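Local coordinates for protein tyrocidine synthetase 3 (Brevibacillus brevis, PDB 2JGP) that probably forms a peptide bond in the nonribosomal assembly of the antibiotic tyrocidine, through a peptidyl carrier domain joined to a condensation domain, at residues 375-379 with 397-402; 325-331 with 391-395. All blocks are in the same frame, centred on the assembly; numbering follows the deposited sequence.

Contact 1: residues 375-379 with 397-402; sequences LAMRN and NALDAY. With NA (sodium ion), chain F.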
loop_
_atom_site.group_PDB
_atom_site.type_symbol
_atom_site.label_atom_id
_atom_site.label_comp_id
_atom_site.label_asym_id
_atom_site.label_seq_id
_atom_site.Cartn_x
_atom_site.Cartn_y
_atom_site.Cartn_z
ATOM N N LEU A 375 3.394 0.795 6.756
ATOM C CA LEU A 375 3.307 0.606 8.187
ATOM C C LEU A 375 4.519 -0.197 8.632
ATOM O O LEU A 375 4.848 -1.205 8.018
ATOM C CB LEU A 375 2.035 -0.154 8.549
ATOM C CG LEU A 375 0.734 0.382 7.950
ATOM C CD1 LEU A 375 -0.423 -0.523 8.368
ATOM C CD2 LEU A 375 0.492 1.831 8.354
ATOM N N ALA A 376 5.171 0.252 9.701
ATOM C CA ALA A 376 6.248 -0.510 10.320
ATOM C C ALA A 376 5.617 -1.539 11.242
ATOM O O ALA A 376 5.184 -1.205 12.345
ATOM C CB ALA A 376 7.169 0.410 11.099
ATOM N N MET A 377 5.555 -2.786 10.789
ATOM C CA MET A 377 4.897 -3.842 11.544
ATOM C C MET A 377 5.908 -4.563 12.437
ATOM O O MET A 377 6.815 -5.238 11.939
ATOM C CB MET A 377 4.236 -4.829 10.581
ATOM C CG MET A 377 3.084 -5.571 11.172
ATOM S SD MET A 377 1.621 -4.527 11.363
ATOM C CE MET A 377 0.926 -4.503 9.722
ATOM N N ARG A 378 5.749 -4.410 13.750
ATOM C CA ARG A 378 6.657 -5.015 14.726
ATOM C C ARG A 378 6.021 -6.240 15.367
ATOM O O ARG A 378 4.896 -6.179 15.856
ATOM C CB ARG A 378 7.033 -4.005 15.812
ATOM C CG ARG A 378 8.013 -4.538 16.855
ATOM C CD ARG A 378 8.335 -3.461 17.865
ATOM N NE ARG A 378 9.349 -3.880 18.834
ATOM C CZ ARG A 378 10.030 -3.043 19.614
ATOM N NH1 ARG A 378 9.818 -1.730 19.558
ATOM N NH2 ARG A 378 10.934 -3.518 20.461
ATOM N N ASN A 379 6.760 -7.343 15.376
ATOM C CA ASN A 379 6.307 -8.578 16.003
ATOM C C ASN A 379 7.459 -9.263 16.717
ATOM O O ASN A 379 8.624 -8.963 16.459
ATOM C CB ASN A 379 5.697 -9.506 14.956
ATOM C CG ASN A 379 4.302 -9.087 14.558
ATOM O OD1 ASN A 379 4.084 -8.541 13.470
ATOM N ND2 ASN A 379 3.346 -9.309 15.454
ATOM N N ASN A 397 -1.701 -6.978 16.099
ATOM C CA ASN A 397 -0.839 -5.853 15.761
ATOM C C ASN A 397 -1.182 -5.262 14.401
ATOM O O ASN A 397 -1.038 -4.056 14.193
ATOM C CB ASN A 397 0.630 -6.277 15.817
ATOM C CG ASN A 397 1.100 -6.536 17.229
ATOM O OD1 ASN A 397 0.622 -5.907 18.182
ATOM N ND2 ASN A 397 2.027 -7.477 17.384
ATOM N N ALA A 398 -1.639 -6.112 13.482
ATOM C CA ALA A 398 -2.059 -5.661 12.156
ATOM C C ALA A 398 -3.324 -4.817 12.255
ATOM O O ALA A 398 -3.389 -3.715 11.707
ATOM C CB ALA A 398 -2.277 -6.846 11.233
ATOM N N LEU A 399 -4.317 -5.328 12.972
ATOM C CA LEU A 399 -5.557 -4.598 13.182
ATOM C C LEU A 399 -5.299 -3.269 13.891
ATOM O O LEU A 399 -5.862 -2.251 13.507
ATOM C CB LEU A 399 -6.553 -5.441 13.983
ATOM C CG LEU A 399 -7.127 -6.659 13.248
ATOM C CD1 LEU A 399 -7.978 -7.498 14.190
ATOM C CD2 LEU A 399 -7.940 -6.207 12.043
ATOM N N ASP A 400 -4.442 -3.287 14.910
ATOM C CA ASP A 400 -4.065 -2.066 15.629
ATOM C C ASP A 400 -3.388 -1.086 14.679
ATOM O O ASP A 400 -3.667 0.111 14.716
ATOM C CB ASP A 400 -3.131 -2.379 16.804
ATOM C CG ASP A 400 -3.827 -3.105 17.949
ATOM O OD1 ASP A 400 -5.076 -3.158 17.974
ATOM O OD2 ASP A 400 -3.116 -3.630 18.835
ATOM N N ALA A 401 -2.506 -1.600 13.825
ATOM C CA ALA A 401 -1.810 -0.778 12.834
ATOM C C ALA A 401 -2.795 -0.141 11.858
ATOM O O ALA A 401 -2.736 1.064 11.606
ATOM C CB ALA A 401 -0.780 -1.620 12.082
ATOM N N TYR A 402 -3.708 -0.948 11.322
ATOM C CA TYR A 402 -4.726 -0.441 10.398
ATOM C C TYR A 402 -5.630 0.595 11.078
ATOM O O TYR A 402 -6.008 1.589 10.456
ATOM C CB TYR A 402 -5.584 -1.573 9.827
ATOM C CG TYR A 402 -4.819 -2.652 9.079
ATOM C CD1 TYR A 402 -5.285 -3.963 9.059
ATOM C CD2 TYR A 402 -3.626 -2.374 8.414
ATOM C CE1 TYR A 402 -4.591 -4.968 8.388
ATOM C CE2 TYR A 402 -2.928 -3.378 7.737
ATOM C CZ TYR A 402 -3.419 -4.665 7.732
ATOM O OH TYR A 402 -2.736 -5.665 7.078
HETATM NA NA NA F . -7.241 -4.748 17.696
HETATM O O HOH W 1 -9.237 -5.959 17.868
HETATM O O HOH W 2 -7.415 -2.976 16.577
#
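M377 lays its thioether over the small residues of helix 397-402: its SD lies 3.8 Å from A401 CB and 3.9 Å from A398 CA, and its CE is 4.2 Å from A398 CB. The CA-to-CB bond of M377 leaves the strand sideways, so an unbranched, flexible side chain suits the place; with chi1 t and chi2 and chi3 both p, it curls round and brings its end to the helix. A398 and A401, with only a methyl each, leave room for that sulfur. L375, two residues earlier and so on the same side of the strand, points at the helix directly and sets its CD1 3.9 Å from A401 CB and 3.7 Å from Y402 CD2, meeting the tyrosine ring at its edge. W276 of helix 267-279 also touches L375 and A401.

Strand 373-379 pairs antiparallel with 350-356 in the condensation domain, and 375-379 leads by a connection without strands into helix 387-403, which turns back along it. The short axes run at 154°, nearly antiparallel, and approach to 9.0 Å, a spacing filled mainly by L375, M377 and the alanines, with N397 at one end.

A376 points away from the helix; R378 starts out sideways, and its extended side chain takes the guanidinium to salt bridges with D349 and D282. Near the strand end the contact becomes polar: N397, facing the strand, brings its ND2 within 3.5 Å of R378 O, at an angle too poor for a hydrogen bond. D400 makes no contact with the strand; its OD1 binds the sodium ion (NA) at 2.7 Å, alongside Q396 OE1, and water 1 lies 2.3 Å and water 2 2.1 Å from NA.

Contact 2: residues 325-331 with 391-395; sequences TGTTLYM and LQEVK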
loop_
_atom_site.group_PDB
_atom_site.type_symbol
_atom_site.label_atom_id
_atom_site.label_comp_id
_atom_site.label_asym_id
_atom_site.label_seq_id
_atom_site.Cartn_x
_atom_site.Cartn_y
_atom_site.Cartn_z
ATOM N N THR A 325 -8.177 -19.975 11.861
ATOM C CA THR A 325 -7.617 -19.150 12.937
ATOM C C THR A 325 -8.220 -17.750 13.014
ATOM O O THR A 325 -7.762 -16.922 13.808
ATOM C CB THR A 325 -6.099 -18.992 12.759
ATOM O OG1 THR A 325 -5.827 -18.481 11.450
ATOM C CG2 THR A 325 -5.393 -20.330 12.958
ATOM N N GLY A 326 -9.226 -17.476 12.187
ATOM C CA GLY A 326 -9.851 -16.153 12.144
ATOM C C GLY A 326 -8.949 -15.046 11.633
ATOM O O GLY A 326 -9.080 -13.894 12.046
ATOM N N THR A 327 -8.036 -15.394 10.730
ATOM C CA THR A 327 -7.099 -14.434 10.166
ATOM C C THR A 327 -7.268 -14.374 8.654
ATOM O O THR A 327 -8.079 -15.104 8.077
ATOM C CB THR A 327 -5.633 -14.801 10.505
ATOM O OG1 THR A 327 -5.314 -16.097 9.981
ATOM C CG2 THR A 327 -5.410 -14.790 12.007
ATOM N N THR A 328 -6.518 -13.476 8.026
ATOM C CA THR A 328 -6.466 -13.380 6.582
ATOM C C THR A 328 -5.242 -14.149 6.103
ATOM O O THR A 328 -4.305 -14.370 6.870
ATOM C CB THR A 328 -6.370 -11.907 6.123
ATOM O OG1 THR A 328 -5.175 -11.311 6.641
ATOM C CG2 THR A 328 -7.594 -11.104 6.608
ATOM N N LEU A 329 -5.249 -14.561 4.841
ATOM C CA LEU A 329 -4.073 -15.190 4.248
ATOM C C LEU A 329 -2.876 -14.253 4.366
ATOM O O LEU A 329 -1.774 -14.681 4.689
ATOM C CB LEU A 329 -4.329 -15.555 2.785
ATOM C CG LEU A 329 -3.147 -16.170 2.032
ATOM C CD1 LEU A 329 -2.580 -17.387 2.767
ATOM C CD2 LEU A 329 -3.568 -16.533 0.621
ATOM N N TYR A 330 -3.112 -12.963 4.138
ATOM C CA TYR A 330 -2.092 -11.943 4.350
ATOM C C TYR A 330 -1.406 -12.094 5.709
ATOM O O TYR A 330 -0.177 -12.100 5.794
ATOM C CB TYR A 330 -2.725 -10.548 4.252
ATOM C CG TYR A 330 -1.751 -9.415 4.420
ATOM C CD1 TYR A 330 -1.218 -8.768 3.312
ATOM C CD2 TYR A 330 -1.366 -8.981 5.686
ATOM C CE1 TYR A 330 -0.324 -7.726 3.455
ATOM C CE2 TYR A 330 -0.473 -7.944 5.843
ATOM C CZ TYR A 330 0.046 -7.322 4.721
ATOM O OH TYR A 330 0.926 -6.287 4.863
ATOM N N MET A 331 -2.204 -12.210 6.767
ATOM C CA MET A 331 -1.666 -12.318 8.128
ATOM C C MET A 331 -0.863 -13.601 8.352
ATOM O O MET A 331 0.172 -13.580 9.012
ATOM C CB MET A 331 -2.787 -12.244 9.163
ATOM C CG MET A 331 -3.433 -10.870 9.316
ATOM S SD MET A 331 -4.929 -11.016 10.317
ATOM C CE MET A 331 -5.631 -9.370 10.137
ATOM N N LEU A 391 0.724 -16.016 15.584
ATOM C CA LEU A 391 -0.152 -15.557 14.508
ATOM C C LEU A 391 -1.252 -14.628 15.028
ATOM O O LEU A 391 -1.616 -13.658 14.370
ATOM C CB LEU A 391 -0.773 -16.745 13.766
ATOM C CG LEU A 391 -1.850 -16.396 12.727
ATOM C CD1 LEU A 391 -1.288 -15.481 11.646
ATOM C CD2 LEU A 391 -2.453 -17.656 12.119
ATOM N N GLN A 392 -1.793 -14.935 16.202
ATOM C CA GLN A 392 -2.780 -14.061 16.810
ATOM C C GLN A 392 -2.177 -12.719 17.208
ATOM O O GLN A 392 -2.855 -11.699 17.141
ATOM C CB GLN A 392 -3.432 -14.739 18.012
ATOM C CG GLN A 392 -4.296 -15.928 17.620
ATOM C CD GLN A 392 -5.449 -15.541 16.701
ATOM O OE1 GLN A 392 -6.159 -14.565 16.955
ATOM N NE2 GLN A 392 -5.628 -16.301 15.619
ATOM N N GLU A 393 -0.907 -12.713 17.614
ATOM C CA GLU A 393 -0.214 -11.453 17.888
ATOM C C GLU A 393 -0.081 -10.632 16.608
ATOM O O GLU A 393 -0.336 -9.425 16.609
ATOM C CB GLU A 393 1.158 -11.703 18.512
ATOM C CG GLU A 393 1.112 -12.387 19.868
ATOM C CD GLU A 393 2.490 -12.606 20.454
ATOM O OE1 GLU A 393 3.494 -12.361 19.746
ATOM O OE2 GLU A 393 2.566 -13.034 21.618
ATOM N N VAL A 394 0.302 -11.300 15.520
ATOM C CA VAL A 394 0.416 -10.671 14.195
ATOM C C VAL A 394 -0.912 -10.071 13.748
ATOM O O VAL A 394 -0.953 -8.949 13.239
ATOM C CB VAL A 394 0.921 -11.675 13.120
ATOM C CG1 VAL A 394 0.863 -11.061 11.718
ATOM C CG2 VAL A 394 2.344 -12.129 13.439
ATOM N N LYS A 395 -1.999 -10.806 13.963
ATOM C CA LYS A 395 -3.332 -10.310 13.634
ATOM C C LYS A 395 -3.675 -9.072 14.449
ATOM O O LYS A 395 -4.135 -8.068 13.899
ATOM C CB LYS A 395 -4.388 -11.384 13.896
ATOM C CG LYS A 395 -5.817 -10.866 13.852
ATOM C CD LYS A 395 -6.806 -11.933 14.273
ATOM C CE LYS A 395 -8.231 -11.428 14.155
ATOM N NZ LYS A 395 -9.210 -12.513 14.422
HETATM O O HOH W 3 -8.586 -14.598 15.804
#
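The longest reach here is that of K395, whose four chi angles are all t: the extended chain passes T327, with CD 3.9 Å from T327 CG2, and delivers NZ to G326 O at 2.8 Å. The ammonium also bonds to Y4 OH and donates to water 3 at 2.6 Å. Q392 instead folds, chi1 and chi2 both m, so that its amide turns back toward 325-331 and NE2 donates to T325 O (2.9 Å), while its OE1 takes a bond from water 3 at 2.7 Å. That water also donates to T325 O at 3.2 Å.

T325 and T327 both adopt chi1 p, and T327 OG1 donates to T325 OG1 at 2.8 Å; T325 OG1 in turn bonds to L321 O. L391 (chi1 t, chi2 p) packs its CD2 methyl against this hydroxyl pair in van der Waals contact, 3.5 Å from T325 OG1 and 3.9 Å from T327 OG1. Buried M331, long and unbranched with chi2 and chi3 t, lies along the aliphatic base of K395, SD 3.6 Å from K395 CB.

G326 has a positive phi of 66°, which glycine adopts without strain, and T328 OG1, with chi1 p, accepts from M331 N at 3.1 Å. The tight corner between helices 312-325 and 329-345 is thus a Schellman motif followed by a threonine N-cap, with the carbonyls of T325 and G326 bound by Q392 and K395 of helix 387-403.

How the contacts relate
From the N terminus, the chain first passes through 325-331, the corner that opens helix 329-345, then through strand 350-356 and its partner 373-379, and finally into helix 387-403. That helix returns to the corner at 391-395, closing contact 2 across 59 intervening residues, and then to the strand at 397-402, closing contact 1 across 17. Because 375-379 falls between the two halves of contact 2 while 397-402 follows both, the contacts cross. Their centres are 11 Å apart, and they touch where Y402 OH comes 3.4 Å from Y330 CE2. Successive turns of one helix thus tie a helix-helix corner and a two-stranded sheet together within the condensation domain.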